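PDB 3E0R: C3-degrading proteinase (CppA protein) from Streptococcus pneumoniae, which probably degrades complement component C3, and is built from two regions related to the glyoxalase clan. Local coordinates for residues 74-79 / 116-121; 96-101 / 108-113; 155-160 / 174-179. All blocks are in the same frame, centred on the assembly; numbering follows the deposited sequence.

Contact 1. Residues 74-79 / 116-121; sequences LARLIV and DDLILI
Leu-77 and Ile-119 pair across two parallel strands, 74-79 and 118-121, whose segment axes approach to 4.7 Å at 28°. Three backbone bonds join them. Leu-77 N donates to Leu-118 O, Leu-120 N to Leu-77 O at 2.9 Å, and Val-79 N to Leu-120 O at 2.8 Å. Ahead of this ladder, a water takes the place of a direct bond: it donates to Leu-74 O and accepts from Leu-118 N. Leu-77, Val-79, Ile-119 and Ile-121 share one face of the sheet. There CG2 of Val-79 meets CG2 of Ile-119 at 3.8 Å, and CB and CD2 of Leu-77 both touch Ile-119 CG1. Ile-78 and Leu-120 share the other face, side by side. The Arg-76 chain runs beside Leu-118, with its CG 3.9 Å from Leu-118 CD2. It bends at chi3 (-57°), which turns NE out of the line of the chain. Leu-120 CD2 lies over one face of the guanidinium, 3.8 Å from Arg-76 NH1. Salt bridges to Glu-156 and Glu-110 hold the charged end. The Leu-74 and Asp-117 side chains cross at about a right angle; the Asp-117 carboxylate pairs with Lys-72. Ala-75 and Arg-76 sit opposite the single Glu-156, as in a classic beta bulge. The pair forms a parallel step in a mixed sheet, between strands 107-112 and 151-159, consistent with the beta-alpha-beta-beta-beta module of glyoxalase-clan proteins.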
ATOM      1  N   LEU A  74       4.454   2.784  -7.180  1.00 21.08           N
ATOM      2  CA  LEU A  74       4.464   1.669  -6.235  1.00 21.17           C
ATOM      3  C   LEU A  74       5.341   0.606  -6.842  1.00 21.56           C
ATOM      4  O   LEU A  74       4.980   0.008  -7.839  1.00 23.92           O
ATOM      5  CB  LEU A  74       3.052   1.102  -5.952  1.00 21.23           C
ATOM      6  CG  LEU A  74       3.058  -0.036  -4.888  1.00 20.48           C
ATOM      7  CD1 LEU A  74       3.255   0.495  -3.546  1.00 16.70           C
ATOM      8  CD2 LEU A  74       1.814  -0.864  -4.926  1.00 19.89           C
ATOM      9  N   ALA A  75       6.513   0.410  -6.263  1.00 21.67           N
ATOM     10  CA  ALA A  75       7.415  -0.664  -6.637  1.00 21.72           C
ATOM     11  C   ALA A  75       6.839  -1.998  -6.095  1.00 21.72           C
ATOM     12  O   ALA A  75       6.538  -2.890  -6.880  1.00 21.58           O
ATOM     13  CB  ALA A  75       8.851  -0.378  -6.121  1.00 21.15           C
ATOM     14  N   ARG A  76       6.625  -2.096  -4.782  1.00 21.59           N
ATOM     15  CA  ARG A  76       5.947  -3.256  -4.172  1.00 22.21           C
ATOM     16  C   ARG A  76       5.161  -2.858  -2.920  1.00 22.29           C
ATOM     17  O   ARG A  76       5.636  -2.058  -2.162  1.00 22.74           O
ATOM     18  CB  ARG A  76       6.960  -4.308  -3.731  1.00 21.84           C
ATOM     19  CG  ARG A  76       7.424  -5.304  -4.782  1.00 24.32           C
ATOM     20  CD  ARG A  76       7.935  -6.594  -4.131  1.00 22.81           C
ATOM     21  NE  ARG A  76       9.011  -6.291  -3.194  1.00 24.90           N
ATOM     22  CZ  ARG A  76       9.828  -7.199  -2.630  1.00 26.22           C
ATOM     23  NH1 ARG A  76       9.705  -8.492  -2.862  1.00 26.74           N
ATOM     24  NH2 ARG A  76      10.778  -6.809  -1.803  1.00 26.22           N
ATOM     25  N   LEU A  77       3.981  -3.438  -2.710  1.00 21.83           N
ATOM     26  CA  LEU A  77       3.278  -3.390  -1.430  1.00 21.19           C
ATOM     27  C   LEU A  77       3.683  -4.570  -0.626  1.00 20.69           C
ATOM     28  O   LEU A  77       3.631  -5.687  -1.116  1.00 21.48           O
ATOM     29  CB  LEU A  77       1.763  -3.463  -1.621  1.00 20.68           C
ATOM     30  CG  LEU A  77       0.848  -2.999  -0.448  1.00 21.56           C
ATOM     31  CD1 LEU A  77       0.885  -1.493  -0.233  1.00 22.54           C
ATOM     32  CD2 LEU A  77      -0.596  -3.492  -0.716  1.00 22.48           C
ATOM     33  N   ILE A  78       4.042  -4.337   0.627  1.00 21.34           N
ATOM     34  CA  ILE A  78       4.537  -5.375   1.538  1.00 21.27           C
ATOM     35  C   ILE A  78       3.548  -5.546   2.681  1.00 20.65           C
ATOM     36  O   ILE A  78       3.181  -4.616   3.362  1.00 20.75           O
ATOM     37  CB  ILE A  78       5.958  -5.073   2.015  1.00 21.31           C
ATOM     38  CG1 ILE A  78       6.862  -4.772   0.804  1.00 22.83           C
ATOM     39  CG2 ILE A  78       6.545  -6.253   2.857  1.00 20.83           C
ATOM     40  CD1 ILE A  78       8.201  -4.294   1.179  1.00 22.25           C
ATOM     41  N   VAL A  79       3.046  -6.760   2.806  1.00 21.12           N
ATOM     42  CA  VAL A  79       2.025  -7.101   3.804  1.00 19.81           C
ATOM     43  C   VAL A  79       2.680  -8.084   4.737  1.00 19.35           C
ATOM     44  O   VAL A  79       2.951  -9.200   4.365  1.00 18.86           O
ATOM     45  CB  VAL A  79       0.777  -7.691   3.146  1.00 19.15           C
ATOM     46  CG1 VAL A  79      -0.294  -8.017   4.189  1.00 17.02           C
ATOM     47  CG2 VAL A  79       0.235  -6.716   2.039  1.00 19.99           C
ATOM     48  N   ASP A 116      -1.845  -4.534 -11.634  1.00 26.74           N
ATOM     49  CA  ASP A 116      -0.453  -5.010 -11.799  1.00 26.79           C
ATOM     50  C   ASP A 116       0.459  -4.450 -10.730  1.00 26.31           C
ATOM     51  O   ASP A 116       1.636  -4.214 -10.953  1.00 26.75           O
ATOM     52  CB  ASP A 116       0.122  -4.683 -13.187  1.00 27.14           C
ATOM     53  CG  ASP A 116      -0.717  -5.206 -14.298  1.00 28.40           C
ATOM     54  OD1 ASP A 116      -0.839  -6.453 -14.398  1.00 29.95           O
ATOM     55  OD2 ASP A 116      -1.252  -4.360 -15.063  1.00 32.07           O
ATOM     56  N   ASP A 117      -0.100  -4.226  -9.566  1.00 26.12           N
ATOM     57  CA  ASP A 117       0.683  -3.874  -8.418  1.00 25.10           C
ATOM     58  C   ASP A 117       1.220  -5.190  -7.890  1.00 24.87           C
ATOM     59  O   ASP A 117       0.486  -6.167  -7.771  1.00 25.04           O
ATOM     60  CB  ASP A 117      -0.215  -3.171  -7.413  1.00 25.12           C
ATOM     61  CG  ASP A 117      -0.657  -1.777  -7.893  1.00 26.69           C
ATOM     62  OD1 ASP A 117       0.232  -1.057  -8.437  1.00 24.49           O
ATOM     63  OD2 ASP A 117      -1.877  -1.389  -7.694  1.00 27.47           O
ATOM     64  N   LEU A 118       2.521  -5.233  -7.609  1.00 24.82           N
ATOM     65  CA  LEU A 118       3.161  -6.430  -7.052  1.00 23.62           C
ATOM     66  C   LEU A 118       3.093  -6.370  -5.545  1.00 23.18           C
ATOM     67  O   LEU A 118       3.529  -5.396  -4.930  1.00 21.94           O
ATOM     68  CB  LEU A 118       4.611  -6.505  -7.519  1.00 23.49           C
ATOM     69  CG  LEU A 118       5.481  -7.729  -7.218  1.00 23.25           C
ATOM     70  CD1 LEU A 118       4.885  -9.099  -7.624  1.00 23.46           C
ATOM     71  CD2 LEU A 118       6.765  -7.541  -7.952  1.00 23.62           C
ATOM     72  N   ILE A 119       2.524  -7.426  -4.957  1.00 23.83           N
ATOM     73  CA  ILE A 119       2.295  -7.525  -3.515  1.00 23.44           C
ATOM     74  C   ILE A 119       3.114  -8.675  -2.991  1.00 22.69           C
ATOM     75  O   ILE A 119       3.109  -9.744  -3.584  1.00 22.94           O
ATOM     76  CB  ILE A 119       0.783  -7.748  -3.123  1.00 23.77           C
ATOM     77  CG1 ILE A 119      -0.156  -6.551  -3.410  1.00 25.42           C
ATOM     78  CG2 ILE A 119       0.636  -7.900  -1.600  1.00 22.95           C
ATOM     79  CD1 ILE A 119      -0.126  -5.894  -4.745  1.00 28.06           C
ATOM     80  N   LEU A 120       3.861  -8.423  -1.917  1.00 22.21           N
ATOM     81  CA  LEU A 120       4.571  -9.436  -1.174  1.00 21.92           C
ATOM     82  C   LEU A 120       3.816  -9.661   0.118  1.00 22.02           C
ATOM     83  O   LEU A 120       3.592  -8.719   0.857  1.00 22.28           O
ATOM     84  CB  LEU A 120       6.022  -8.997  -0.867  1.00 22.24           C
ATOM     85  CG  LEU A 120       6.857  -9.905   0.091  1.00 21.64           C
ATOM     86  CD1 LEU A 120       7.101 -11.304  -0.555  1.00 21.80           C
ATOM     87  CD2 LEU A 120       8.155  -9.306   0.479  1.00 21.10           C
ATOM     88  N   ILE A 121       3.390 -10.898   0.374  1.00 23.34           N
ATOM     89  CA  ILE A 121       2.816 -11.271   1.675  1.00 23.96           C
ATOM     90  C   ILE A 121       3.776 -12.202   2.382  1.00 23.38           C
ATOM     91  O   ILE A 121       4.126 -13.246   1.840  1.00 24.56           O
ATOM     92  CB  ILE A 121       1.450 -11.986   1.563  1.00 24.48           C
ATOM     93  CG1 ILE A 121       0.525 -11.172   0.646  1.00 28.60           C
ATOM     94  CG2 ILE A 121       0.805 -12.191   2.977  1.00 23.75           C
ATOM     95  CD1 ILE A 121      -0.905 -11.046   1.216  1.00 33.85           C
TER
HETATM   96  O   HOH W   1       3.709  -2.590  -8.310  1.00 33.62           O

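Contact 2. Residues 96-101 / 108-113; sequences SIHRLY and AFEIFS
His-98 lays one ring face against the edge of Phe-112. Phe-112 CE2 sits over the centre of the imidazole, 3.6 Å above its plane. The planes stand at 84° and the centroids are 4.9 Å apart, a T-shaped pair. With CG anti to the backbone N (chi1 -180°), the His-98 side chain runs alongside Phe-112, and both point the same way. In the backbone, Glu-110 O accepts two N-H groups, from His-98 N at 2.7 Å and from Arg-99 N at 3.2 Å. Both donors come from the same face of the carbonyl plane. Two residues on one strand thus share Glu-110 on the other, a beta bulge of the classic type. The bulge lies at the start of the 99-102 strand in an antiparallel beta hairpin with strand 107-112. Glu-110 N returns a bond to Arg-99 O, and Tyr-101 and Ala-108 exchange two more. The hydroxyl of Tyr-101 donates to Glu-110 OE1 at 2.6 Å, meeting it from above the carboxylate plane, 63° out of it. The same OE1 lies at the edge of the Arg-99 guanidinium, but this salt bridge is long, 4.0 Å from Arg-99 NE. The main acidic partner of Arg-99 is Glu-132, through NH1, while Glu-110 OE2 pairs with Arg-76. Glu-110 is buried, and these groups probably stabilise its negative charge. On the other face of the hairpin, Ile-97 crosses Phe-109 at about a right angle, with Ile-97 CG2 3.8 Å from Phe-109 CD1. Leu-91 of helix 84-91 packs on both residues.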
ATOM      1  N   SER A  96      -3.146 -19.017  -8.110  1.00 38.48           N
ATOM      2  CA  SER A  96      -2.502 -18.035  -9.032  1.00 38.03           C
ATOM      3  C   SER A  96      -1.363 -17.134  -8.538  1.00 37.68           C
ATOM      4  O   SER A  96      -1.172 -16.004  -9.054  1.00 38.27           O
ATOM      5  CB  SER A  96      -3.586 -17.122  -9.630  1.00 38.73           C
ATOM      6  OG  SER A  96      -3.158 -16.600 -10.884  1.00 39.30           O
ATOM      7  N   ILE A  97      -0.575 -17.607  -7.583  1.00 36.60           N
ATOM      8  CA  ILE A  97       0.520 -16.781  -7.059  1.00 34.77           C
ATOM      9  C   ILE A  97       1.571 -16.528  -8.170  1.00 33.81           C
ATOM     10  O   ILE A  97       1.641 -17.259  -9.151  1.00 33.50           O
ATOM     11  CB  ILE A  97       1.095 -17.368  -5.741  1.00 34.49           C
ATOM     12  CG1 ILE A  97       2.005 -18.579  -6.007  1.00 34.50           C
ATOM     13  CG2 ILE A  97      -0.067 -17.742  -4.795  1.00 33.37           C
ATOM     14  CD1 ILE A  97       2.653 -19.135  -4.743  1.00 34.14           C
ATOM     15  N   HIS A  98       2.336 -15.445  -8.049  1.00 32.71           N
ATOM     16  CA  HIS A  98       3.400 -15.141  -9.030  1.00 31.87           C
ATOM     17  C   HIS A  98       4.697 -15.876  -8.666  1.00 31.18           C
ATOM     18  O   HIS A  98       5.399 -16.315  -9.539  1.00 31.53           O
ATOM     19  CB  HIS A  98       3.663 -13.631  -9.130  1.00 30.77           C
ATOM     20  CG  HIS A  98       4.734 -13.261 -10.122  1.00 31.57           C
ATOM     21  ND1 HIS A  98       4.541 -13.317 -11.494  1.00 28.51           N
ATOM     22  CD2 HIS A  98       5.995 -12.805  -9.942  1.00 28.88           C
ATOM     23  CE1 HIS A  98       5.643 -12.928 -12.110  1.00 28.02           C
ATOM     24  NE2 HIS A  98       6.543 -12.620 -11.194  1.00 28.02           N
ATOM     25  N   ARG A  99       5.006 -15.997  -7.373  1.00 30.68           N
ATOM     26  CA  ARG A  99       6.280 -16.576  -6.909  1.00 29.35           C
ATOM     27  C   ARG A  99       6.196 -16.916  -5.435  1.00 28.21           C
ATOM     28  O   ARG A  99       5.549 -16.182  -4.664  1.00 29.15           O
ATOM     29  CB  ARG A  99       7.369 -15.555  -7.108  1.00 29.09           C
ATOM     30  CG  ARG A  99       8.736 -16.126  -7.229  1.00 29.21           C
ATOM     31  CD  ARG A  99       9.713 -14.980  -7.547  1.00 27.90           C
ATOM     32  NE  ARG A  99       9.425 -14.332  -8.821  1.00 24.33           N
ATOM     33  CZ  ARG A  99       9.880 -14.745  -9.988  1.00 22.02           C
ATOM     34  NH1 ARG A  99      10.652 -15.818 -10.064  1.00 23.89           N
ATOM     35  NH2 ARG A  99       9.559 -14.084 -11.080  1.00 22.19           N
ATOM     36  N   LEU A 100       6.839 -18.005  -5.045  1.00 26.26           N
ATOM     37  CA  LEU A 100       6.777 -18.540  -3.695  1.00 25.78           C
ATOM     38  C   LEU A 100       8.143 -18.435  -3.071  1.00 25.37           C
ATOM     39  O   LEU A 100       9.150 -18.645  -3.737  1.00 25.23           O
ATOM     40  CB  LEU A 100       6.315 -20.010  -3.725  1.00 25.96           C
ATOM     41  CG  LEU A 100       5.990 -20.814  -2.445  1.00 25.21           C
ATOM     42  CD1 LEU A 100       4.893 -20.183  -1.517  1.00 22.60           C
ATOM     43  CD2 LEU A 100       5.588 -22.243  -2.860  1.00 24.61           C
ATOM     44  N   TYR A 101       8.165 -18.046  -1.810  1.00 25.56           N
ATOM     45  CA  TYR A 101       9.387 -17.933  -1.026  1.00 26.98           C
ATOM     46  C   TYR A 101       9.195 -18.697   0.274  1.00 27.99           C
ATOM     47  O   TYR A 101       8.099 -19.139   0.593  1.00 28.57           O
ATOM     48  CB  TYR A 101       9.707 -16.477  -0.671  1.00 26.49           C
ATOM     49  CG  TYR A 101       9.859 -15.543  -1.844  1.00 26.17           C
ATOM     50  CD1 TYR A 101      11.125 -15.217  -2.349  1.00 26.46           C
ATOM     51  CD2 TYR A 101       8.744 -14.958  -2.432  1.00 24.66           C
ATOM     52  CE1 TYR A 101      11.258 -14.359  -3.428  1.00 26.14           C
ATOM     53  CE2 TYR A 101       8.851 -14.119  -3.494  1.00 25.32           C
ATOM     54  CZ  TYR A 101      10.113 -13.795  -4.000  1.00 27.69           C
ATOM     55  OH  TYR A 101      10.219 -12.908  -5.066  1.00 26.71           O
ATOM     56  N   ALA A 108       6.138 -17.345   2.118  1.00 26.94           N
ATOM     57  CA  ALA A 108       5.809 -15.991   1.701  1.00 26.68           C
ATOM     58  C   ALA A 108       5.519 -16.098   0.224  1.00 26.16           C
ATOM     59  O   ALA A 108       5.908 -17.084  -0.422  1.00 25.29           O
ATOM     60  CB  ALA A 108       6.960 -15.073   1.959  1.00 26.18           C
ATOM     61  N   PHE A 109       4.815 -15.122  -0.323  1.00 25.69           N
ATOM     62  CA  PHE A 109       4.633 -15.130  -1.771  1.00 25.27           C
ATOM     63  C   PHE A 109       4.464 -13.761  -2.352  1.00 24.57           C
ATOM     64  O   PHE A 109       4.211 -12.813  -1.642  1.00 25.01           O
ATOM     65  CB  PHE A 109       3.482 -16.090  -2.208  1.00 24.98           C
ATOM     66  CG  PHE A 109       2.143 -15.650  -1.798  1.00 25.23           C
ATOM     67  CD1 PHE A 109       1.363 -14.895  -2.668  1.00 25.63           C
ATOM     68  CD2 PHE A 109       1.647 -15.969  -0.519  1.00 26.03           C
ATOM     69  CE1 PHE A 109       0.115 -14.448  -2.289  1.00 24.68           C
ATOM     70  CE2 PHE A 109       0.405 -15.532  -0.118  1.00 25.98           C
ATOM     71  CZ  PHE A 109      -0.374 -14.763  -1.018  1.00 26.50           C
ATOM     72  N   GLU A 110       4.655 -13.696  -3.663  1.00 24.23           N
ATOM     73  CA  GLU A 110       4.285 -12.563  -4.467  1.00 23.74           C
ATOM     74  C   GLU A 110       3.133 -12.921  -5.419  1.00 22.48           C
ATOM     75  O   GLU A 110       2.986 -14.028  -5.837  1.00 20.75           O
ATOM     76  CB  GLU A 110       5.458 -12.096  -5.265  1.00 23.74           C
ATOM     77  CG  GLU A 110       6.402 -11.237  -4.498  1.00 25.52           C
ATOM     78  CD  GLU A 110       7.658 -10.969  -5.280  1.00 24.26           C
ATOM     79  OE1 GLU A 110       8.039 -11.860  -6.053  1.00 27.51           O
ATOM     80  OE2 GLU A 110       8.252  -9.892  -5.126  1.00 24.29           O
ATOM     81  N   ILE A 111       2.309 -11.925  -5.693  1.00 23.12           N
ATOM     82  CA  ILE A 111       1.174 -12.016  -6.574  1.00 22.86           C
ATOM     83  C   ILE A 111       0.928 -10.598  -7.153  1.00 22.82           C
ATOM     84  O   ILE A 111       1.179  -9.625  -6.475  1.00 22.61           O
ATOM     85  CB  ILE A 111      -0.020 -12.563  -5.786  1.00 22.40           C
ATOM     86  CG1 ILE A 111      -1.111 -13.061  -6.729  1.00 23.11           C
ATOM     87  CG2 ILE A 111      -0.560 -11.536  -4.813  1.00 23.12           C
ATOM     88  CD1 ILE A 111      -2.159 -13.887  -6.029  1.00 22.58           C
ATOM     89  N   PHE A 112       0.484 -10.503  -8.409  1.00 22.84           N
ATOM     90  CA  PHE A 112       0.058  -9.258  -9.027  1.00 22.57           C
ATOM     91  C   PHE A 112      -1.463  -9.013  -8.815  1.00 23.51           C
ATOM     92  O   PHE A 112      -2.328  -9.914  -8.872  1.00 22.79           O
ATOM     93  CB  PHE A 112       0.390  -9.245 -10.529  1.00 23.10           C
ATOM     94  CG  PHE A 112       1.865  -8.918 -10.858  1.00 24.18           C
ATOM     95  CD1 PHE A 112       2.312  -7.604 -10.936  1.00 25.47           C
ATOM     96  CD2 PHE A 112       2.789  -9.923 -11.125  1.00 24.18           C
ATOM     97  CE1 PHE A 112       3.675  -7.311 -11.248  1.00 25.61           C
ATOM     98  CE2 PHE A 112       4.127  -9.615 -11.434  1.00 23.60           C
ATOM     99  CZ  PHE A 112       4.560  -8.322 -11.488  1.00 21.70           C
ATOM    100  N   SER A 113      -1.780  -7.763  -8.560  1.00 23.35           N
ATOM    101  CA  SER A 113      -3.145  -7.337  -8.427  1.00 23.38           C
ATOM    102  C   SER A 113      -3.690  -7.046  -9.855  1.00 23.61           C
ATOM    103  O   SER A 113      -2.908  -6.912 -10.815  1.00 23.06           O
ATOM    104  CB  SER A 113      -3.183  -6.060  -7.584  1.00 22.51           C
ATOM    105  OG  SER A 113      -3.063  -4.943  -8.442  1.00 20.73           O
TER
HETATM  106  O   HOH W   2       0.424 -13.062 -10.004  1.00 34.49           O

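Contact 3. Residues 155-160 / 174-179; sequences MELHLP and ASLDFI
Met-155 O, on a selenomethionine, accepts from Asp-177 N at 3.0 Å and from a water at 2.9 Å. The backbone bonds then alternate along two parallel strands. Leu-157 N donates to Asp-177 O, Ile-179 N to Leu-157 O at 2.7 Å, and Leu-159 N to Ile-179 O. The Phe-178 ring packs against leucine side chains. Leu-159 CD2 sits over one face, 4.2 Å from the ring centroid and 22° off the normal, a CH-pi contact. Leu-157 CB approaches Phe-178 CD1 obliquely at 3.8 Å. On the other side of the sheet, Glu-156 and Asp-177 lie side by side, with Glu-156 OE2 4.4 Å from Asp-177 OD2. The like charges probably repel, but Arg-76 pairs with Glu-156. His-158 turns its ring edge to Ile-179, CD2 to CG2 3.8 Å, and its ND1 is bonded to Lys-72 O. The strands belong to a beta-alpha-beta unit, connected through helix 169-172. Strand 176-180 is outermost in its sheet, and strand 74-81 flanks strand 151-159 on the side away from it. Leu-196 and Leu-199 of strand 196-203 pack on Leu-157 and Met-155.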
HETATM    1  N   MSE A 155       5.786  -0.341   2.194  1.00 21.91           N
HETATM    2  CA  MSE A 155       5.931  -0.332   0.730  1.00 22.33           C
HETATM    3  C   MSE A 155       7.304   0.073   0.220  1.00 21.42           C
HETATM    4  O   MSE A 155       8.069   0.765   0.904  1.00 20.91           O
HETATM    5  CB  MSE A 155       4.885   0.624   0.156  1.00 22.14           C
HETATM    6  CG  MSE A 155       5.197   2.048   0.455  1.00 22.70           C
HETATM    7 SE   MSE A 155       3.600   3.092   0.455  0.60 26.32          SE
HETATM    8  CE  MSE A 155       3.136   2.868   2.360  1.00 16.91           C
ATOM      9  N   GLU A 156       7.598  -0.343  -0.999  1.00 21.86           N
ATOM     10  CA  GLU A 156       8.742   0.163  -1.711  1.00 23.22           C
ATOM     11  C   GLU A 156       8.205   1.093  -2.780  1.00 24.40           C
ATOM     12  O   GLU A 156       7.229   0.748  -3.446  1.00 26.25           O
ATOM     13  CB  GLU A 156       9.539  -0.962  -2.320  1.00 23.21           C
ATOM     14  CG  GLU A 156      10.335  -1.723  -1.320  1.00 23.83           C
ATOM     15  CD  GLU A 156      10.591  -3.159  -1.707  1.00 25.50           C
ATOM     16  OE1 GLU A 156      10.337  -3.568  -2.861  1.00 29.43           O
ATOM     17  OE2 GLU A 156      11.096  -3.884  -0.834  1.00 30.53           O
ATOM     18  N   LEU A 157       8.802   2.286  -2.917  1.00 25.01           N
ATOM     19  CA  LEU A 157       8.354   3.291  -3.865  1.00 24.16           C
ATOM     20  C   LEU A 157       9.442   3.597  -4.844  1.00 23.98           C
ATOM     21  O   LEU A 157      10.566   3.757  -4.451  1.00 24.63           O
ATOM     22  CB  LEU A 157       7.942   4.560  -3.135  1.00 24.90           C
ATOM     23  CG  LEU A 157       6.782   4.445  -2.139  1.00 24.75           C
ATOM     24  CD1 LEU A 157       6.395   5.794  -1.631  1.00 24.99           C
ATOM     25  CD2 LEU A 157       5.548   3.741  -2.719  1.00 26.45           C
ATOM     26  N   HIS A 158       9.099   3.676  -6.133  1.00 23.48           N
ATOM     27  CA  HIS A 158      10.029   4.013  -7.178  1.00 23.17           C
ATOM     28  C   HIS A 158      10.112   5.541  -7.326  1.00 22.89           C
ATOM     29  O   HIS A 158       9.101   6.227  -7.567  1.00 21.00           O
ATOM     30  CB  HIS A 158       9.597   3.369  -8.512  1.00 23.81           C
ATOM     31  CG  HIS A 158       9.914   1.906  -8.633  1.00 23.68           C
ATOM     32  ND1 HIS A 158       8.998   0.990  -9.093  1.00 22.44           N
ATOM     33  CD2 HIS A 158      11.059   1.217  -8.415  1.00 24.61           C
ATOM     34  CE1 HIS A 158       9.555  -0.206  -9.130  1.00 25.69           C
ATOM     35  NE2 HIS A 158      10.809  -0.096  -8.727  1.00 25.74           N
ATOM     36  N   LEU A 159      11.323   6.068  -7.162  1.00 23.84           N
ATOM     37  CA  LEU A 159      11.552   7.536  -7.147  1.00 24.43           C
ATOM     38  C   LEU A 159      12.673   7.909  -8.124  1.00 24.63           C
ATOM     39  O   LEU A 159      13.794   7.395  -8.002  1.00 23.95           O
ATOM     40  CB  LEU A 159      11.879   8.027  -5.726  1.00 24.13           C
ATOM     41  CG  LEU A 159      11.860   9.549  -5.429  1.00 24.22           C
ATOM     42  CD1 LEU A 159      10.438  10.153  -5.452  1.00 19.77           C
ATOM     43  CD2 LEU A 159      12.529   9.880  -4.091  1.00 23.89           C
ATOM     44  N   PRO A 160      12.386   8.815  -9.083  1.00 25.89           N
ATOM     45  CA  PRO A 160      13.472   9.211 -10.009  1.00 27.19           C
ATOM     46  C   PRO A 160      14.662   9.838  -9.287  1.00 28.44           C
ATOM     47  O   PRO A 160      14.521  10.319  -8.157  1.00 28.88           O
ATOM     48  CB  PRO A 160      12.805  10.219 -10.957  1.00 27.01           C
ATOM     49  CG  PRO A 160      11.313  10.060 -10.733  1.00 26.74           C
ATOM     50  CD  PRO A 160      11.125   9.532  -9.359  1.00 25.28           C
ATOM     51  N   ALA A 174      10.618   2.817   8.551  1.00 34.41           N
ATOM     52  CA  ALA A 174      10.714   1.557   7.821  1.00 34.17           C
ATOM     53  C   ALA A 174       9.475   1.245   6.951  1.00 33.82           C
ATOM     54  O   ALA A 174       9.539   0.362   6.076  1.00 34.99           O
ATOM     55  CB  ALA A 174      10.968   0.389   8.823  1.00 34.25           C
ATOM     56  N   SER A 175       8.360   1.939   7.195  1.00 32.30           N
ATOM     57  CA  SER A 175       7.120   1.767   6.410  1.00 31.56           C
ATOM     58  C   SER A 175       7.335   2.073   4.944  1.00 29.94           C
ATOM     59  O   SER A 175       6.600   1.562   4.105  1.00 29.38           O
ATOM     60  CB  SER A 175       6.006   2.685   6.913  1.00 31.01           C
ATOM     61  OG  SER A 175       5.701   2.400   8.250  1.00 32.71           O
ATOM     62  N   LEU A 176       8.352   2.878   4.641  1.00 28.81           N
ATOM     63  CA  LEU A 176       8.564   3.367   3.284  1.00 28.35           C
ATOM     64  C   LEU A 176      10.024   3.326   2.792  1.00 27.74           C
ATOM     65  O   LEU A 176      10.892   3.949   3.351  1.00 26.48           O
ATOM     66  CB  LEU A 176       8.071   4.766   3.267  1.00 28.63           C
ATOM     67  CG  LEU A 176       7.196   5.131   2.128  1.00 29.98           C
ATOM     68  CD1 LEU A 176       6.120   6.179   2.596  1.00 21.90           C
ATOM     69  CD2 LEU A 176       8.227   5.553   0.971  1.00 27.72           C
ATOM     70  N   ASP A 177      10.257   2.570   1.728  1.00 27.65           N
ATOM     71  CA  ASP A 177      11.567   2.376   1.146  1.00 27.80           C
ATOM     72  C   ASP A 177      11.588   2.988  -0.261  1.00 27.37           C
ATOM     73  O   ASP A 177      10.779   2.587  -1.091  1.00 26.09           O
ATOM     74  CB  ASP A 177      11.796   0.872   1.061  1.00 27.89           C
ATOM     75  CG  ASP A 177      13.222   0.513   1.044  1.00 32.05           C
ATOM     76  OD1 ASP A 177      13.977   1.189   1.790  1.00 39.96           O
ATOM     77  OD2 ASP A 177      13.604  -0.462   0.325  1.00 35.46           O
ATOM     78  N   PHE A 178      12.495   3.932  -0.544  1.00 26.95           N
ATOM     79  CA  PHE A 178      12.575   4.530  -1.885  1.00 27.11           C
ATOM     80  C   PHE A 178      13.612   3.821  -2.745  1.00 27.31           C
ATOM     81  O   PHE A 178      14.760   3.729  -2.381  1.00 28.19           O
ATOM     82  CB  PHE A 178      12.916   6.024  -1.843  1.00 27.20           C
ATOM     83  CG  PHE A 178      11.781   6.888  -1.451  1.00 28.13           C
ATOM     84  CD1 PHE A 178      10.679   7.019  -2.275  1.00 29.69           C
ATOM     85  CD2 PHE A 178      11.788   7.576  -0.245  1.00 30.57           C
ATOM     86  CE1 PHE A 178       9.614   7.817  -1.909  1.00 29.72           C
ATOM     87  CE2 PHE A 178      10.704   8.369   0.124  1.00 28.31           C
ATOM     88  CZ  PHE A 178       9.643   8.507  -0.707  1.00 26.80           C
ATOM     89  N   ILE A 179      13.210   3.359  -3.913  1.00 27.53           N
ATOM     90  CA  ILE A 179      14.126   2.743  -4.857  1.00 27.56           C
ATOM     91  C   ILE A 179      14.355   3.710  -6.017  1.00 27.30           C
ATOM     92  O   ILE A 179      13.380   4.192  -6.590  1.00 26.98           O
ATOM     93  CB  ILE A 179      13.549   1.438  -5.370  1.00 27.45           C
ATOM     94  CG1 ILE A 179      13.475   0.433  -4.209  1.00 27.70           C
ATOM     95  CG2 ILE A 179      14.379   0.917  -6.541  1.00 27.69           C
ATOM     96  CD1 ILE A 179      12.695  -0.779  -4.511  1.00 27.71           C
TER
HETATM   97  O   HOH W   3       9.478  -0.883   2.843  1.00 35.16           O

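All three contacts lie in one mixed sheet. Contacts 1 and 2 have centres about 10 Å apart and meet where strands 107-112 and 118-122 pair, with probable bonds from Ile-121 N to Phe-109 O (2.9 Å) and from Ile-119 N to Ile-111 O (3.0 Å). Contact 3 is joined to contact 1 on the other side, through Ala-75 N and Glu-156 O at 2.9 Å; their centres are about 11 Å apart. Contacts 2 and 3 do not touch, with nearest atoms about 7 Å apart. Arg-76 of contact 1 links to both of them. The sheet thus joins strands from the N-terminal and C-terminal CppA family regions.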